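Local structure of putative rhamnosidase (Streptomyces avermitilis, 3W5M) at residues F647-A652 against V922-Y927; T849-T854 against F914-Y919. The protein hydrolyses terminal non-reducing alpha-L-rhamnose residues from rhamnosides such as naringin, rutin, hesperidin and gum arabic, and binds L-rhamnose through a calcium-dependent carbohydrate-binding module. All blocks are in the same frame, centred on the assembly; numbering follows the deposited sequence.

Contact 1 (F647-A652 against V922-Y927); sequences FAPTAA and VGEWMY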
loop_
_atom_site.group_PDB
_atom_site.type_symbol
_atom_site.label_atom_id
_atom_site.label_comp_id
_atom_site.label_asym_id
_atom_site.label_seq_id
_atom_site.Cartn_x
_atom_site.Cartn_y
_atom_site.Cartn_z
ATOM N N PHE A 647 10.885 -6.142 7.253
ATOM C CA PHE A 647 10.578 -4.843 7.848
ATOM C C PHE A 647 9.571 -4.853 9.007
ATOM O O PHE A 647 9.512 -3.877 9.768
ATOM C CB PHE A 647 10.126 -3.858 6.755
ATOM C CG PHE A 647 9.964 -2.437 7.233
ATOM C CD1 PHE A 647 11.098 -1.674 7.576
ATOM C CD2 PHE A 647 8.706 -1.840 7.319
ATOM C CE1 PHE A 647 10.975 -0.353 7.977
ATOM C CE2 PHE A 647 8.583 -0.517 7.755
ATOM C CZ PHE A 647 9.714 0.231 8.074
ATOM N N ALA A 648 8.807 -5.938 9.159
ATOM C CA ALA A 648 7.720 -5.952 10.154
ATOM C C ALA A 648 8.101 -5.529 11.577
ATOM O O ALA A 648 7.401 -4.733 12.173
ATOM C CB ALA A 648 6.952 -7.267 10.146
ATOM N N PRO A 649 9.217 -6.050 12.136
ATOM C CA PRO A 649 9.544 -5.634 13.496
ATOM C C PRO A 649 9.805 -4.132 13.630
ATOM O O PRO A 649 9.414 -3.539 14.613
ATOM C CB PRO A 649 10.799 -6.452 13.808
ATOM C CG PRO A 649 10.621 -7.670 12.963
ATOM C CD PRO A 649 10.123 -7.108 11.664
ATOM N N THR A 650 10.439 -3.521 12.629
ATOM C CA THR A 650 10.650 -2.083 12.648
ATOM C C THR A 650 9.288 -1.348 12.520
ATOM O O THR A 650 9.016 -0.411 13.260
ATOM C CB THR A 650 11.614 -1.673 11.515
ATOM O OG1 THR A 650 12.899 -2.248 11.765
ATOM C CG2 THR A 650 11.784 -0.152 11.448
ATOM N N ALA A 651 8.469 -1.782 11.570
ATOM C CA ALA A 651 7.134 -1.208 11.311
ATOM C C ALA A 651 6.288 -1.177 12.569
ATOM O O ALA A 651 5.574 -0.202 12.812
ATOM C CB ALA A 651 6.411 -2.020 10.241
ATOM N N ALA A 652 6.378 -2.242 13.373
ATOM C CA ALA A 652 5.605 -2.328 14.622
ATOM C C ALA A 652 6.106 -1.435 15.763
ATOM O O ALA A 652 5.411 -1.296 16.785
ATOM C CB ALA A 652 5.495 -3.776 15.093
ATOM N N VAL A 922 16.938 -1.389 9.777
ATOM C CA VAL A 922 17.913 -0.922 10.768
ATOM C C VAL A 922 17.237 -0.193 11.934
ATOM O O VAL A 922 17.776 -0.120 13.056
ATOM C CB VAL A 922 18.980 -0.006 10.095
ATOM C CG1 VAL A 922 18.369 1.314 9.633
ATOM C CG2 VAL A 922 20.135 0.272 11.040
ATOM N N GLY A 923 16.030 0.321 11.679
ATOM C CA GLY A 923 15.256 1.049 12.670
ATOM C C GLY A 923 15.143 0.292 13.976
ATOM O O GLY A 923 15.349 0.863 15.024
ATOM N N GLU A 924 14.796 -0.987 13.911
ATOM C CA GLU A 924 14.540 -1.750 15.138
ATOM C C GLU A 924 15.783 -1.839 16.011
ATOM O O GLU A 924 15.661 -1.858 17.216
ATOM C CB GLU A 924 14.019 -3.154 14.852
ATOM C CG GLU A 924 14.991 -4.076 14.140
ATOM C CD GLU A 924 14.488 -5.501 14.053
ATOM O OE1 GLU A 924 14.259 -6.110 15.129
ATOM O OE2 GLU A 924 14.326 -6.019 12.918
ATOM N N TRP A 925 16.966 -1.885 15.394
ATOM C CA TRP A 925 18.214 -1.873 16.167
ATOM C C TRP A 925 18.398 -0.550 16.911
ATOM O O TRP A 925 18.768 -0.527 18.082
ATOM C CB TRP A 925 19.427 -2.207 15.291
ATOM C CG TRP A 925 20.707 -2.285 16.112
ATOM C CD1 TRP A 925 21.263 -3.421 16.675
ATOM C CD2 TRP A 925 21.564 -1.185 16.488
ATOM N NE1 TRP A 925 22.424 -3.081 17.365
ATOM C CE2 TRP A 925 22.623 -1.725 17.270
ATOM C CE3 TRP A 925 21.551 0.200 16.228
ATOM C CZ2 TRP A 925 23.651 -0.927 17.796
ATOM C CZ3 TRP A 925 22.575 0.994 16.754
ATOM C CH2 TRP A 925 23.611 0.425 17.527
ATOM N N MET A 926 18.099 0.566 16.252
ATOM C CA MET A 926 18.182 1.834 16.908
ATOM C C MET A 926 17.205 1.936 18.082
ATOM O O MET A 926 17.549 2.490 19.128
ATOM C CB MET A 926 17.915 2.974 15.910
ATOM C CG MET A 926 18.919 3.084 14.782
ATOM S SD MET A 926 19.042 4.778 14.145
ATOM C CE MET A 926 17.377 4.939 13.489
ATOM N N TYR A 927 15.981 1.434 17.907
ATOM C CA TYR A 927 14.950 1.659 18.905
ATOM C C TYR A 927 15.261 0.797 20.119
ATOM O O TYR A 927 15.127 1.267 21.243
ATOM C CB TYR A 927 13.528 1.398 18.331
ATOM C CG TYR A 927 13.274 2.155 17.040
ATOM C CD1 TYR A 927 13.838 3.424 16.820
ATOM C CD2 TYR A 927 12.509 1.599 16.024
ATOM C CE1 TYR A 927 13.625 4.112 15.628
ATOM C CE2 TYR A 927 12.312 2.277 14.820
ATOM C CZ TYR A 927 12.854 3.541 14.642
ATOM O OH TYR A 927 12.635 4.205 13.441
HETATM O O HOH W 1 12.748 -4.941 10.987
#

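Contact 2 (T849-T854 against F914-Y919); sequences TGFLGT and FNHYAY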
loop_
_atom_site.group_PDB
_atom_site.type_symbol
_atom_site.label_atom_id
_atom_site.label_comp_id
_atom_site.label_asym_id
_atom_site.label_seq_id
_atom_site.Cartn_x
_atom_site.Cartn_y
_atom_site.Cartn_z
ATOM N N THR A 849 25.608 -6.804 3.087
ATOM C CA THR A 849 24.380 -7.607 3.133
ATOM C C THR A 849 23.268 -7.059 2.226
ATOM O O THR A 849 23.153 -5.836 2.079
ATOM C CB THR A 849 23.841 -7.644 4.580
ATOM O OG1 THR A 849 23.814 -6.315 5.117
ATOM C CG2 THR A 849 24.794 -8.461 5.453
ATOM N N GLY A 850 22.444 -7.957 1.696
ATOM C CA GLY A 850 21.184 -7.609 0.977
ATOM C C GLY A 850 19.927 -7.587 1.866
ATOM O O GLY A 850 20.022 -7.349 3.071
ATOM N N PHE A 851 18.762 -7.845 1.258
ATOM C CA PHE A 851 17.465 -7.770 1.951
ATOM C C PHE A 851 17.323 -8.628 3.186
ATOM O O PHE A 851 16.755 -8.176 4.175
ATOM C CB PHE A 851 16.302 -8.102 0.996
ATOM C CG PHE A 851 15.846 -6.917 0.174
ATOM C CD1 PHE A 851 16.737 -5.895 -0.167
ATOM C CD2 PHE A 851 14.535 -6.822 -0.247
ATOM C CE1 PHE A 851 16.328 -4.791 -0.916
ATOM C CE2 PHE A 851 14.109 -5.727 -1.005
ATOM C CZ PHE A 851 15.011 -4.713 -1.345
ATOM N N LEU A 852 17.845 -9.849 3.122
ATOM C CA LEU A 852 17.651 -10.836 4.188
ATOM C C LEU A 852 18.682 -10.729 5.313
ATOM O O LEU A 852 18.346 -10.915 6.490
ATOM C CB LEU A 852 17.657 -12.235 3.603
ATOM C CG LEU A 852 16.525 -12.640 2.677
ATOM C CD1 LEU A 852 16.756 -14.093 2.286
ATOM C CD2 LEU A 852 15.182 -12.461 3.376
ATOM N N GLY A 853 19.923 -10.424 4.943
ATOM C CA GLY A 853 20.986 -10.157 5.911
ATOM C C GLY A 853 20.906 -8.854 6.664
ATOM O O GLY A 853 21.200 -8.819 7.855
ATOM N N THR A 854 20.513 -7.765 5.996
ATOM C CA THR A 854 20.545 -6.438 6.624
ATOM C C THR A 854 19.750 -6.265 7.934
ATOM O O THR A 854 20.262 -5.664 8.861
ATOM C CB THR A 854 20.200 -5.315 5.613
ATOM O OG1 THR A 854 21.187 -5.332 4.573
ATOM C CG2 THR A 854 20.182 -3.910 6.275
ATOM N N PHE A 914 13.288 4.499 -5.366
ATOM C CA PHE A 914 13.830 5.317 -4.291
ATOM C C PHE A 914 12.983 5.304 -3.020
ATOM O O PHE A 914 13.132 6.176 -2.160
ATOM C CB PHE A 914 14.097 6.741 -4.776
ATOM C CG PHE A 914 15.124 6.797 -5.862
ATOM C CD1 PHE A 914 14.756 6.601 -7.189
ATOM C CD2 PHE A 914 16.472 6.941 -5.549
ATOM C CE1 PHE A 914 15.718 6.616 -8.196
ATOM C CE2 PHE A 914 17.442 6.956 -6.546
ATOM C CZ PHE A 914 17.063 6.783 -7.867
ATOM N N ASN A 915 12.117 4.297 -2.897
ATOM C CA ASN A 915 11.196 4.205 -1.764
ATOM C C ASN A 915 10.753 2.743 -1.505
ATOM O O ASN A 915 9.600 2.388 -1.720
ATOM C CB ASN A 915 9.971 5.131 -2.023
ATOM C CG ASN A 915 9.219 5.508 -0.753
ATOM O OD1 ASN A 915 9.505 5.024 0.344
ATOM N ND2 ASN A 915 8.247 6.415 -0.898
ATOM N N HIS A 916 11.697 1.894 -1.095
ATOM C CA HIS A 916 11.437 0.542 -0.575
ATOM C C HIS A 916 11.786 0.561 0.908
ATOM O O HIS A 916 12.856 1.054 1.269
ATOM C CB HIS A 916 12.394 -0.464 -1.204
ATOM C CG HIS A 916 11.878 -1.136 -2.437
ATOM N ND1 HIS A 916 11.672 -0.456 -3.623
ATOM C CD2 HIS A 916 11.611 -2.439 -2.698
ATOM C CE1 HIS A 916 11.262 -1.302 -4.550
ATOM N NE2 HIS A 916 11.216 -2.512 -4.018
ATOM N N TYR A 917 10.933 0.025 1.784
ATOM C CA TYR A 917 11.260 0.104 3.197
ATOM C C TYR A 917 12.308 -0.913 3.702
ATOM O O TYR A 917 12.775 -0.777 4.831
ATOM C CB TYR A 917 10.015 0.069 4.118
ATOM C CG TYR A 917 8.967 -0.974 3.820
ATOM C CD1 TYR A 917 9.280 -2.340 3.721
ATOM C CD2 TYR A 917 7.648 -0.600 3.689
ATOM C CE1 TYR A 917 8.298 -3.287 3.452
ATOM C CE2 TYR A 917 6.660 -1.527 3.432
ATOM C CZ TYR A 917 6.981 -2.865 3.319
ATOM O OH TYR A 917 5.978 -3.756 3.056
ATOM N N ALA A 918 12.690 -1.883 2.871
ATOM C CA ALA A 918 13.492 -3.040 3.343
ATOM C C ALA A 918 14.734 -2.649 4.159
ATOM O O ALA A 918 14.958 -3.182 5.264
ATOM C CB ALA A 918 13.876 -3.956 2.184
ATOM N N TYR A 919 15.548 -1.726 3.633
ATOM C CA TYR A 919 16.752 -1.299 4.363
ATOM C C TYR A 919 16.487 -0.379 5.555
ATOM O O TYR A 919 17.398 -0.092 6.331
ATOM C CB TYR A 919 17.814 -0.713 3.403
ATOM C CG TYR A 919 18.346 -1.755 2.426
ATOM C CD1 TYR A 919 18.678 -3.042 2.864
ATOM C CD2 TYR A 919 18.524 -1.460 1.071
ATOM C CE1 TYR A 919 19.152 -4.005 1.988
ATOM C CE2 TYR A 919 19.001 -2.415 0.190
ATOM C CZ TYR A 919 19.318 -3.685 0.657
ATOM O OH TYR A 919 19.795 -4.630 -0.214
#

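Contact 1 (F647-A652 against V922-Y927)
T650 and E924 mark where the two helices meet: their CA atoms are 4.6 Å apart, while the axes of segments 647-652 and 923-927 approach to 8.8 Å and cross at 47°, both running in broadly the same sense. Little bulk stands between the backbones at this point. T650 CG2 sits 3.9 Å from G923 CA, and a CB modelled on G923 would fall only 2.7 Å from that methyl; the absence of a side chain at G923 is consistent with the close approach.

The T650 side chain does two jobs. With CG2 anti to its backbone N, the methyl touches G923 and comes obliquely to Y927 CE2. The T650 hydroxyl accepts a weak, bent bond from the backbone: E924 N to T650 OG1 is 3.1 Å, with an N-H...O angle of 134°. T650 OG1 then donates to a water at 2.8 Å, and that water donates in turn to E924 OE2 at 2.7 Å, tying the glutamate's carboxylate back to the same threonine. E924 CG lies between its own backbone N and carbonyl carbon, and the chain is extended beyond it. This lays the side chain beside P649, pointing the same way, with OE2 3.7 Å from P649 CB. The Y927 hydroxyl bonds to H613 on helix 607-622, whose I616 also touches T650.

This is close helix-helix packing at a glycine, backed by a water bridge from T650 OG1 to E924 OE2, and it joins helix 641-654 to helix 923-929 within the (alpha/alpha)6-barrel catalytic domain of this family 78 glycosidase.

Contact 2 (T849-T854 against F914-Y919)
The F851 ring carries the contact, with the methyl of A918 on one face and Y919 and H916 at its edge. A918 CB stands almost over the ring centre, 3.7 Å from the centroid and 12° off the normal, a CH-pi contact. In the plane of the ring, Y919 OH lies 3.3 Å from F851 CD1, and H916 CD2 comes up to the rim near CZ. F851 in turn presents the CD1-CE1 edge to the face of Y919, making a T-shaped pair with centroids 5.1 Å apart and planes at 85°. At the edge of Y919 lies the G850 peptide, its O 3.6 Å from Y919 CE1. The Y919 ring also stacks with W897.

T854 crosses Y919 at about a right angle. With OG1 anti to the carbonyl carbon (chi1 -61°), the oxygen meets Y919 CE1 at 3.5 Å and donates to G850 O at 2.8 Å. It also accepts from T849 OG1 at 2.9 Å. G850 O takes the T854 N-H too, so two donors grip it, while D746 holds G850 N and G853 N from outside. An alanine at Y919 would probably leave the F851 edge without its T-shaped mate, strip W897 of its stacking partner and open a gap against T854.

H916 binds alpha-L-rhamnose. Its ND1 bonds to S913 OG; in this crystal its NE2 bonds to a Tris molecule, probably from the crystallisation liquor. Apolar packing of F851 CZ on H916 CD2 probably helps to hold this imidazole, whose side chain is about 3 Å from that of E895, the inferred proton acceptor.

How the contacts relate
Both contacts lie in the (alpha/alpha)6-barrel catalytic domain, their centres 12 Å apart. Along the chain the order is 647-652, 849-854, 914-919, 922-927, so contact 2 is nested within the 269-residue span, about half of it helical, that contact 1 closes. F647 stacks on the Y917 ring, and F647 CD1 also packs against the Y917 carbonyl, 3.3 Å from O. Segment 849-854 leads into helix 854-863, against which V922 and W925 pack, and segment 914-919 runs on into helix 923-929. Helix 641-654 serves both: D643, a rhamnose-binding residue, meets F851 and H916, while its later turns pack in contact 1. Interhelical packing therefore continues into the loop that carries H916 and the F851 loop beside it.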